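Local coordinates for protein esterase A (Caulobacter crescentus, PDB 5GKV) that is a penicillin-binding protein homologue and esterase that probably hydrolyses ester substrates through the serine-based chemistry of the beta-lactamase family, at residues Val108-Ala113 against Phe182-Gly187; Ser133-Glu138 against Ala155-Leu160; Phe145-Thr150 against Tyr174-Gly179. All blocks are in the same frame, centred on the assembly; numbering follows the deposited sequence.

Overall arrangement
All three contacts belong to the mainly helical part of the beta-lactamase-like fold, on one side of the chain's centre. Interaction 3 joins helices 147-156 and 173-186; interaction 1 uses the far end of helix 173-186 and interaction 2 the far end of helix 147-156. Interaction 3 has its centre about 12 Å from that of interaction 1 and about 13 Å from that of interaction 2; interactions 1 and 2 are about 19 Å apart. Glu180 connects two of them, bonding Trp147 and Arg184. Tyr174 OH, on the same helical segment as interaction 3, bonds to Lys83 O; this lysine ends a Ser-Thr-Thr-Lys sequence, probably the family's Ser-X-X-Lys active-site motif.

Interaction 1. Residues Val108-Ala113 against Phe182-Gly187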
loop_
_atom_site.group_PDB
_atom_site.type_symbol
_atom_site.label_atom_id
_atom_site.label_comp_id
_atom_site.label_asym_id
_atom_site.label_seq_id
_atom_site.Cartn_x
_atom_site.Cartn_y
_atom_site.Cartn_z
ATOM N N VAL A 108 -4.253 -21.463 -10.613
ATOM C CA VAL A 108 -2.913 -21.059 -11.037
ATOM C C VAL A 108 -1.837 -21.473 -10.042
ATOM O O VAL A 108 -0.641 -21.385 -10.366
ATOM C CB VAL A 108 -2.836 -19.537 -11.297
ATOM C CG1 VAL A 108 -3.946 -19.106 -12.253
ATOM C CG2 VAL A 108 -2.919 -18.781 -9.994
ATOM N N TRP A 109 -2.223 -21.946 -8.857
ATOM C CA TRP A 109 -1.294 -22.278 -7.777
ATOM C C TRP A 109 -1.822 -23.560 -7.147
ATOM O O TRP A 109 -2.459 -23.538 -6.082
ATOM C CB TRP A 109 -1.208 -21.117 -6.778
ATOM C CG TRP A 109 -0.356 -21.280 -5.560
ATOM C CD1 TRP A 109 0.430 -22.341 -5.214
ATOM C CD2 TRP A 109 -0.224 -20.321 -4.502
ATOM N NE1 TRP A 109 1.052 -22.096 -4.011
ATOM C CE2 TRP A 109 0.662 -20.864 -3.551
ATOM C CE3 TRP A 109 -0.762 -19.053 -4.280
ATOM C CZ2 TRP A 109 1.025 -20.176 -2.392
ATOM C CZ3 TRP A 109 -0.408 -18.365 -3.107
ATOM C CH2 TRP A 109 0.470 -18.934 -2.184
ATOM N N PRO A 110 -1.613 -24.705 -7.811
ATOM C CA PRO A 110 -2.315 -25.937 -7.403
ATOM C C PRO A 110 -2.088 -26.318 -5.956
ATOM O O PRO A 110 -3.009 -26.842 -5.311
ATOM C CB PRO A 110 -1.741 -26.995 -8.355
ATOM C CG PRO A 110 -1.316 -26.211 -9.563
ATOM C CD PRO A 110 -0.792 -24.909 -9.022
ATOM N N GLU A 111 -0.898 -26.038 -5.420
ATOM C CA GLU A 111 -0.602 -26.359 -4.029
ATOM C C GLU A 111 -1.498 -25.606 -3.051
ATOM O O GLU A 111 -1.673 -26.061 -1.913
ATOM C CB GLU A 111 0.865 -26.065 -3.741
ATOM C CG GLU A 111 1.832 -26.912 -4.583
ATOM C CD GLU A 111 2.221 -26.276 -5.917
ATOM O OE1 GLU A 111 1.454 -25.458 -6.474
ATOM O OE2 GLU A 111 3.312 -26.616 -6.420
ATOM N N PHE A 112 -2.077 -24.479 -3.474
ATOM C CA PHE A 112 -2.952 -23.700 -2.601
ATOM C C PHE A 112 -4.219 -24.454 -2.209
ATOM O O PHE A 112 -4.883 -24.060 -1.246
ATOM C CB PHE A 112 -3.348 -22.397 -3.285
ATOM C CG PHE A 112 -3.873 -21.345 -2.335
ATOM C CD1 PHE A 112 -2.998 -20.628 -1.526
ATOM C CD2 PHE A 112 -5.229 -21.056 -2.273
ATOM C CE1 PHE A 112 -3.465 -19.649 -0.656
ATOM C CE2 PHE A 112 -5.711 -20.077 -1.396
ATOM C CZ PHE A 112 -4.823 -19.377 -0.588
ATOM N N ALA A 113 -4.594 -25.502 -2.949
ATOM C CA ALA A 113 -5.856 -26.176 -2.669
ATOM C C ALA A 113 -5.880 -26.874 -1.309
ATOM O O ALA A 113 -6.962 -27.267 -0.858
ATOM C CB ALA A 113 -6.171 -27.189 -3.775
ATOM N N PHE A 182 0.665 -13.558 -8.967
ATOM C CA PHE A 182 1.271 -12.783 -10.053
ATOM C C PHE A 182 2.404 -13.553 -10.729
ATOM O O PHE A 182 2.451 -13.658 -11.962
ATOM C CB PHE A 182 1.801 -11.446 -9.522
ATOM C CG PHE A 182 2.337 -10.559 -10.608
ATOM C CD1 PHE A 182 3.660 -10.638 -10.998
ATOM C CD2 PHE A 182 1.503 -9.665 -11.251
ATOM C CE1 PHE A 182 4.138 -9.833 -12.020
ATOM C CE2 PHE A 182 1.969 -8.868 -12.273
ATOM C CZ PHE A 182 3.288 -8.956 -12.655
ATOM N N ARG A 183 3.350 -14.061 -9.933
ATOM C CA ARG A 183 4.526 -14.745 -10.472
ATOM C C ARG A 183 4.128 -15.942 -11.334
ATOM O O ARG A 183 4.648 -16.130 -12.443
ATOM C CB ARG A 183 5.440 -15.179 -9.318
ATOM C CG ARG A 183 6.854 -15.586 -9.714
ATOM C CD ARG A 183 7.650 -16.151 -8.511
ATOM N NE ARG A 183 7.082 -17.407 -8.013
ATOM C CZ ARG A 183 6.998 -18.535 -8.725
ATOM N NH1 ARG A 183 7.448 -18.577 -9.978
ATOM N NH2 ARG A 183 6.451 -19.624 -8.187
ATOM N N ARG A 184 3.192 -16.754 -10.849
ATOM C CA ARG A 184 2.781 -17.934 -11.605
ATOM C C ARG A 184 2.062 -17.574 -12.897
ATOM O O ARG A 184 2.140 -18.331 -13.874
ATOM C CB ARG A 184 1.896 -18.817 -10.741
ATOM C CG ARG A 184 2.599 -19.228 -9.476
ATOM C CD ARG A 184 2.392 -20.652 -9.151
ATOM N NE ARG A 184 3.061 -20.990 -7.903
ATOM C CZ ARG A 184 3.129 -22.223 -7.418
ATOM N NH1 ARG A 184 2.569 -23.217 -8.098
ATOM N NH2 ARG A 184 3.745 -22.455 -6.259
ATOM N N VAL A 185 1.368 -16.441 -12.938
ATOM C CA VAL A 185 0.647 -16.066 -14.152
ATOM C C VAL A 185 1.534 -15.273 -15.102
ATOM O O VAL A 185 1.671 -15.614 -16.283
ATOM C CB VAL A 185 -0.640 -15.289 -13.798
ATOM C CG1 VAL A 185 -1.251 -14.683 -15.055
ATOM C CG2 VAL A 185 -1.635 -16.218 -13.129
ATOM N N ASP A 186 2.155 -14.209 -14.600
ATOM C CA ASP A 186 2.973 -13.351 -15.446
ATOM C C ASP A 186 4.312 -14.001 -15.771
ATOM O O ASP A 186 4.818 -13.866 -16.890
ATOM C CB ASP A 186 3.187 -11.991 -14.762
ATOM C CG ASP A 186 4.174 -11.110 -15.512
ATOM O OD1 ASP A 186 5.395 -11.372 -15.439
ATOM O OD2 ASP A 186 3.721 -10.147 -16.167
ATOM N N GLY A 187 4.911 -14.694 -14.809
ATOM C CA GLY A 187 6.241 -15.232 -15.026
ATOM C C GLY A 187 7.326 -14.509 -14.251
ATOM O O GLY A 187 8.266 -15.135 -13.749
HETATM O O HOH W 1 1.802 -23.489 -11.236
#
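In the helical region of the beta-lactamase fold, Arg184 in the last turn of helix 173-186 reaches across to Trp109 and Glu111 in the loop that follows helix 105-108. The arginine carries most of this surface contact. Its CG lies anti to its own carbonyl carbon, and a bend at chi2 sets CD 3.3 Å from Val108 O. The side chain then crosses the indole at about a right angle, with Trp109 CD1 lying over the centre of the guanidinium; CD1 is 3.5 Å from Arg184 NH2. The two planes are inclined by 33°, so the cation tilts over the pyrrole side of the ring. Phe112 CD1 covers the opposite face of the same indole, near its rim. Beyond the ring, Arg184 NH1 donates to Glu111 OE1 at 3.0 Å in a salt bridge, a bent bond (138°) that meets the carboxylate on its syn side but 28° out of its plane. Carboxylate and guanidinium stand nearly perpendicular, so a single N-H carries the bridge, in place of the two parallel bonds of a coplanar pair. Glu180, one turn earlier on the same helix, forms a second salt bridge with Arg184 NE, and this would help fix the rotation of the guanidinium and share its charge. The nonpolar end of the contact is small: the valine methyls Val108 CG1 and Val185 CG2 meet at 3.8 Å. A water beside the arginine accepts from Arg184 NH1 at 3.2 Å and gives a weak bond, 3.3 Å long, to Val108 O.

Interaction 2. Residues Ser133-Glu138 against Ala155-Leu160; sequences SGFPDE and AAMAPL
The methyl CE of Met157 sits only 3.1 Å from Gly134 O, a strikingly close meeting of a carbon with a backbone carbonyl oxygen. The methionine is extended throughout: CG lies anti to the backbone N (chi1 173°) and SD continues straight on. The chain thus leaves the end of helix 147-156 and drives its tip into the bend of residues 133-136. There CE also meets Pro136 CD at 3.7 Å, the two side chains approaching tip to tip. The sulfur lies beside the benzyl group of Phe135, with SD 4.1 Å from Phe135 CD1. This is a Met-aromatic contact made obliquely, since SD is 69° off the ring normal. Leu160 closes in from the other end of its segment, its two methyls dividing the work: CD1 lies 3.7 Å from Gly134 O, while CD2 meets Pro136 CG at 4.1 Å, the two side chains crossing obliquely. The Gly134 carbonyl is therefore lapped by methyl groups of two residues. Residues beyond the two segments hold both sides: Lys117 NZ bonds to Ala155 O and Met157 O at the helix end, and the Ser133 hydroxyl OG to Gly168 O. The chain directions are 104° apart, so one coil runs across the other, with methyl groups and the proline ring meeting where they pass. The arrangement ties the irregular loop 133-138 to the end of helix 147-156 and the coil after it, in the helical region of the serine beta-lactamase fold, next to Gly168 and His170; the tyrosine between those two residues is probably the counterpart of the tyrosine in the family's second active-site motif.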
loop_
_atom_site.group_PDB
_atom_site.type_symbol
_atom_site.label_atom_id
_atom_site.label_comp_id
_atom_site.label_asym_id
_atom_site.label_seq_id
_atom_site.Cartn_x
_atom_site.Cartn_y
_atom_site.Cartn_z
ATOM N N SER A 133 -4.570 -14.513 7.790
ATOM C CA SER A 133 -4.114 -13.197 8.250
ATOM C C SER A 133 -2.700 -13.243 8.824
ATOM O O SER A 133 -1.941 -12.275 8.696
ATOM C CB SER A 133 -5.105 -12.655 9.285
ATOM O OG SER A 133 -6.425 -12.666 8.752
ATOM N N GLY A 134 -2.336 -14.348 9.453
ATOM C CA GLY A 134 -0.983 -14.598 9.916
ATOM C C GLY A 134 -0.871 -16.079 10.212
ATOM O O GLY A 134 -1.851 -16.824 10.125
ATOM N N PHE A 135 0.342 -16.503 10.531
ATOM C CA PHE A 135 0.562 -17.880 10.954
ATOM C C PHE A 135 0.243 -18.012 12.444
ATOM O O PHE A 135 0.885 -17.349 13.263
ATOM C CB PHE A 135 1.998 -18.300 10.676
ATOM C CG PHE A 135 2.402 -18.215 9.207
ATOM C CD1 PHE A 135 1.728 -18.949 8.238
ATOM C CD2 PHE A 135 3.470 -17.420 8.814
ATOM C CE1 PHE A 135 2.110 -18.882 6.890
ATOM C CE2 PHE A 135 3.860 -17.342 7.465
ATOM C CZ PHE A 135 3.179 -18.070 6.511
ATOM N N PRO A 136 -0.738 -18.839 12.838
ATOM C CA PRO A 136 -1.029 -18.994 14.275
ATOM C C PRO A 136 -0.034 -19.878 15.009
ATOM O O PRO A 136 0.098 -19.751 16.232
ATOM C CB PRO A 136 -2.427 -19.624 14.281
ATOM C CG PRO A 136 -2.421 -20.475 13.050
ATOM C CD PRO A 136 -1.623 -19.675 12.005
ATOM N N ASP A 137 0.678 -20.746 14.304
ATOM C CA ASP A 137 1.546 -21.761 14.877
ATOM C C ASP A 137 3.004 -21.312 14.856
ATOM O O ASP A 137 3.412 -20.478 14.043
ATOM C CB ASP A 137 1.401 -23.065 14.096
ATOM C CG ASP A 137 1.809 -22.904 12.633
ATOM O OD1 ASP A 137 1.254 -22.004 11.950
ATOM O OD2 ASP A 137 2.706 -23.654 12.177
ATOM N N GLU A 138 3.794 -21.912 15.748
ATOM C CA GLU A 138 5.201 -21.554 15.910
ATOM C C GLU A 138 5.915 -21.500 14.562
ATOM O O GLU A 138 5.817 -22.423 13.756
ATOM C CB GLU A 138 5.883 -22.565 16.842
ATOM C CG GLU A 138 7.391 -22.396 16.955
ATOM C CD GLU A 138 7.797 -21.408 18.040
ATOM O OE1 GLU A 138 6.967 -21.156 18.941
ATOM O OE2 GLU A 138 8.935 -20.891 17.972
ATOM N N ALA A 155 0.146 -22.049 1.478
ATOM C CA ALA A 155 -0.589 -23.026 0.686
ATOM C C ALA A 155 -1.105 -24.169 1.550
ATOM O O ALA A 155 -2.189 -24.705 1.289
ATOM C CB ALA A 155 0.295 -23.568 -0.440
ATOM N N ALA A 156 -0.364 -24.529 2.593
ATOM C CA ALA A 156 -0.752 -25.636 3.455
ATOM C C ALA A 156 -1.660 -25.216 4.602
ATOM O O ALA A 156 -2.220 -26.084 5.276
ATOM C CB ALA A 156 0.494 -26.314 4.022
ATOM N N MET A 157 -1.849 -23.918 4.824
ATOM C CA MET A 157 -2.514 -23.459 6.037
ATOM C C MET A 157 -4.035 -23.550 5.937
ATOM O O MET A 157 -4.633 -23.274 4.891
ATOM C CB MET A 157 -2.088 -22.030 6.346
ATOM C CG MET A 157 -2.857 -21.390 7.499
ATOM S SD MET A 157 -2.228 -19.756 7.866
ATOM C CE MET A 157 -3.574 -19.166 8.917
ATOM N N ALA A 158 -4.665 -23.959 7.053
ATOM C CA ALA A 158 -6.115 -23.936 7.178
ATOM C C ALA A 158 -6.592 -22.529 7.542
ATOM O O ALA A 158 -5.979 -21.872 8.380
ATOM C CB ALA A 158 -6.568 -24.924 8.248
ATOM N N PRO A 159 -7.676 -22.048 6.925
ATOM C CA PRO A 159 -8.144 -20.682 7.189
ATOM C C PRO A 159 -8.598 -20.490 8.627
ATOM O O PRO A 159 -9.199 -21.376 9.240
ATOM C CB PRO A 159 -9.328 -20.514 6.230
ATOM C CG PRO A 159 -9.152 -21.582 5.189
ATOM C CD PRO A 159 -8.410 -22.706 5.829
ATOM N N LEU A 160 -8.360 -19.286 9.135
ATOM C CA LEU A 160 -8.720 -18.922 10.502
ATOM C C LEU A 160 -10.167 -18.472 10.649
ATOM O O LEU A 160 -10.610 -18.264 11.782
ATOM C CB LEU A 160 -7.789 -17.807 11.004
ATOM C CG LEU A 160 -6.313 -18.174 11.165
ATOM C CD1 LEU A 160 -5.458 -16.900 11.104
ATOM C CD2 LEU A 160 -6.107 -18.891 12.491
#

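Interaction 3. Residues Phe145-Thr150 against Tyr174-Gly179; sequences FDWDAT and YGYLAG
The phenol ring of Tyr176 is held between Thr150 on one side and the indole of Trp147 on the other. Thr150 CG2 stands over the centre of the phenol face, 3.5 Å from the centroid and 13° off the normal, a well-centred CH-pi contact; this methyl lies anti to the threonine N. Trp147 is less regular: Tyr176 CD2 sits over the rim of the indole face, 3.5 Å from Trp147 CE3, and the planes are 34° apart, so the rings cross obliquely. At the indole edge, Gly179 C approaches Trp147 CZ2 to 3.7 Å. Gly179 has no side chain here, and the ring lies directly against the helix backbone. The rims are fastened by polar bonds, Trp147 NE1 to Glu180 OE1 and Tyr176 OH to Trp144 O. Asp146 caps the start of the tryptophan's helix, its OD1 accepting from Ala149 N at 3.0 Å, from above the carboxylate plane. Such aromatic and CH-pi packing, with an N-capped first turn set against a helix flank at a glycine, joins helices 147-156 and 173-186 in the helical region of the beta-lactamase fold.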
loop_
_atom_site.group_PDB
_atom_site.type_symbol
_atom_site.label_atom_id
_atom_site.label_comp_id
_atom_site.label_asym_id
_atom_site.label_seq_id
_atom_site.Cartn_x
_atom_site.Cartn_y
_atom_site.Cartn_z
ATOM N N PHE A 145 11.938 -14.112 4.635
ATOM C CA PHE A 145 13.017 -13.908 3.670
ATOM C C PHE A 145 13.206 -15.084 2.719
ATOM O O PHE A 145 14.079 -15.025 1.845
ATOM C CB PHE A 145 14.330 -13.622 4.400
ATOM C CG PHE A 145 14.319 -12.332 5.155
ATOM C CD1 PHE A 145 14.537 -11.130 4.497
ATOM C CD2 PHE A 145 14.070 -12.313 6.519
ATOM C CE1 PHE A 145 14.517 -9.936 5.185
ATOM C CE2 PHE A 145 14.055 -11.117 7.217
ATOM C CZ PHE A 145 14.278 -9.928 6.550
ATOM N N ASP A 146 12.413 -16.140 2.865
ATOM C CA ASP A 146 12.444 -17.305 1.993
ATOM C C ASP A 146 11.089 -17.357 1.295
ATOM O O ASP A 146 10.147 -17.958 1.819
ATOM C CB ASP A 146 12.726 -18.578 2.803
ATOM C CG ASP A 146 12.781 -19.831 1.943
ATOM O OD1 ASP A 146 12.273 -19.834 0.799
ATOM O OD2 ASP A 146 13.328 -20.839 2.431
ATOM N N TRP A 147 11.009 -16.734 0.113
ATOM C CA TRP A 147 9.747 -16.640 -0.620
ATOM C C TRP A 147 9.051 -17.992 -0.724
ATOM O O TRP A 147 7.863 -18.120 -0.399
ATOM C CB TRP A 147 9.982 -16.069 -2.021
ATOM C CG TRP A 147 8.699 -15.835 -2.746
ATOM C CD1 TRP A 147 8.046 -16.707 -3.576
ATOM C CD2 TRP A 147 7.892 -14.658 -2.681
ATOM N NE1 TRP A 147 6.886 -16.131 -4.043
ATOM C CE2 TRP A 147 6.766 -14.876 -3.498
ATOM C CE3 TRP A 147 8.012 -13.438 -2.002
ATOM C CZ2 TRP A 147 5.761 -13.920 -3.655
ATOM C CZ3 TRP A 147 7.021 -12.484 -2.160
ATOM C CH2 TRP A 147 5.907 -12.729 -2.988
ATOM N N ASP A 148 9.782 -19.019 -1.164
ATOM C CA ASP A 148 9.159 -20.321 -1.394
ATOM C C ASP A 148 8.668 -20.949 -0.095
ATOM O O ASP A 148 7.602 -21.574 -0.068
ATOM C CB ASP A 148 10.135 -21.256 -2.109
ATOM C CG ASP A 148 10.231 -20.974 -3.610
ATOM O OD1 ASP A 148 9.414 -20.184 -4.130
ATOM O OD2 ASP A 148 11.117 -21.557 -4.278
ATOM N N ALA A 149 9.424 -20.807 0.994
ATOM C CA ALA A 149 8.968 -21.400 2.250
ATOM C C ALA A 149 7.725 -20.690 2.781
ATOM O O ALA A 149 6.813 -21.339 3.309
ATOM C CB ALA A 149 10.084 -21.389 3.292
ATOM N N THR A 150 7.650 -19.363 2.624
ATOM C CA THR A 150 6.458 -18.645 3.074
ATOM C C THR A 150 5.229 -19.074 2.272
ATOM O O THR A 150 4.184 -19.410 2.846
ATOM C CB THR A 150 6.676 -17.127 2.976
ATOM O OG1 THR A 150 7.789 -16.745 3.793
ATOM C CG2 THR A 150 5.436 -16.363 3.445
ATOM N N TYR A 174 -0.489 -11.125 2.787
ATOM C CA TYR A 174 -1.105 -10.657 1.545
ATOM C C TYR A 174 -0.088 -10.506 0.428
ATOM O O TYR A 174 -0.398 -10.776 -0.735
ATOM C CB TYR A 174 -1.814 -9.326 1.784
ATOM C CG TYR A 174 -2.192 -8.475 0.568
ATOM C CD1 TYR A 174 -1.251 -7.655 -0.051
ATOM C CD2 TYR A 174 -3.513 -8.417 0.106
ATOM C CE1 TYR A 174 -1.589 -6.839 -1.121
ATOM C CE2 TYR A 174 -3.865 -7.598 -0.971
ATOM C CZ TYR A 174 -2.890 -6.796 -1.570
ATOM O OH TYR A 174 -3.196 -5.959 -2.643
ATOM N N GLY A 175 1.116 -10.028 0.752
ATOM C CA GLY A 175 2.097 -9.785 -0.291
ATOM C C GLY A 175 2.570 -11.062 -0.942
ATOM O O GLY A 175 2.900 -11.074 -2.133
ATOM N N TYR A 176 2.594 -12.157 -0.179
ATOM C CA TYR A 176 2.967 -13.448 -0.730
ATOM C C TYR A 176 1.812 -14.068 -1.503
ATOM O O TYR A 176 2.031 -14.691 -2.549
ATOM C CB TYR A 176 3.452 -14.368 0.393
ATOM C CG TYR A 176 4.660 -13.810 1.116
ATOM C CD1 TYR A 176 4.515 -12.878 2.151
ATOM C CD2 TYR A 176 5.959 -14.195 0.753
ATOM C CE1 TYR A 176 5.618 -12.361 2.809
ATOM C CE2 TYR A 176 7.071 -13.684 1.412
ATOM C CZ TYR A 176 6.894 -12.766 2.440
ATOM O OH TYR A 176 7.985 -12.236 3.103
ATOM N N LEU A 177 0.575 -13.879 -1.030
ATOM C CA LEU A 177 -0.582 -14.344 -1.789
ATOM C C LEU A 177 -0.659 -13.646 -3.144
ATOM O O LEU A 177 -0.706 -14.303 -4.193
ATOM C CB LEU A 177 -1.871 -14.115 -0.997
ATOM C CG LEU A 177 -2.035 -14.871 0.323
ATOM C CD1 LEU A 177 -3.416 -14.588 0.932
ATOM C CD2 LEU A 177 -1.811 -16.360 0.107
ATOM N N ALA A 178 -0.690 -12.308 -3.131
ATOM C CA ALA A 178 -0.722 -11.538 -4.371
ATOM C C ALA A 178 0.517 -11.803 -5.218
ATOM O O ALA A 178 0.417 -11.973 -6.439
ATOM C CB ALA A 178 -0.842 -10.042 -4.066
ATOM N N GLY A 179 1.693 -11.836 -4.584
ATOM C CA GLY A 179 2.927 -11.954 -5.342
ATOM C C GLY A 179 3.045 -13.292 -6.043
ATOM O O GLY A 179 3.552 -13.373 -7.165
#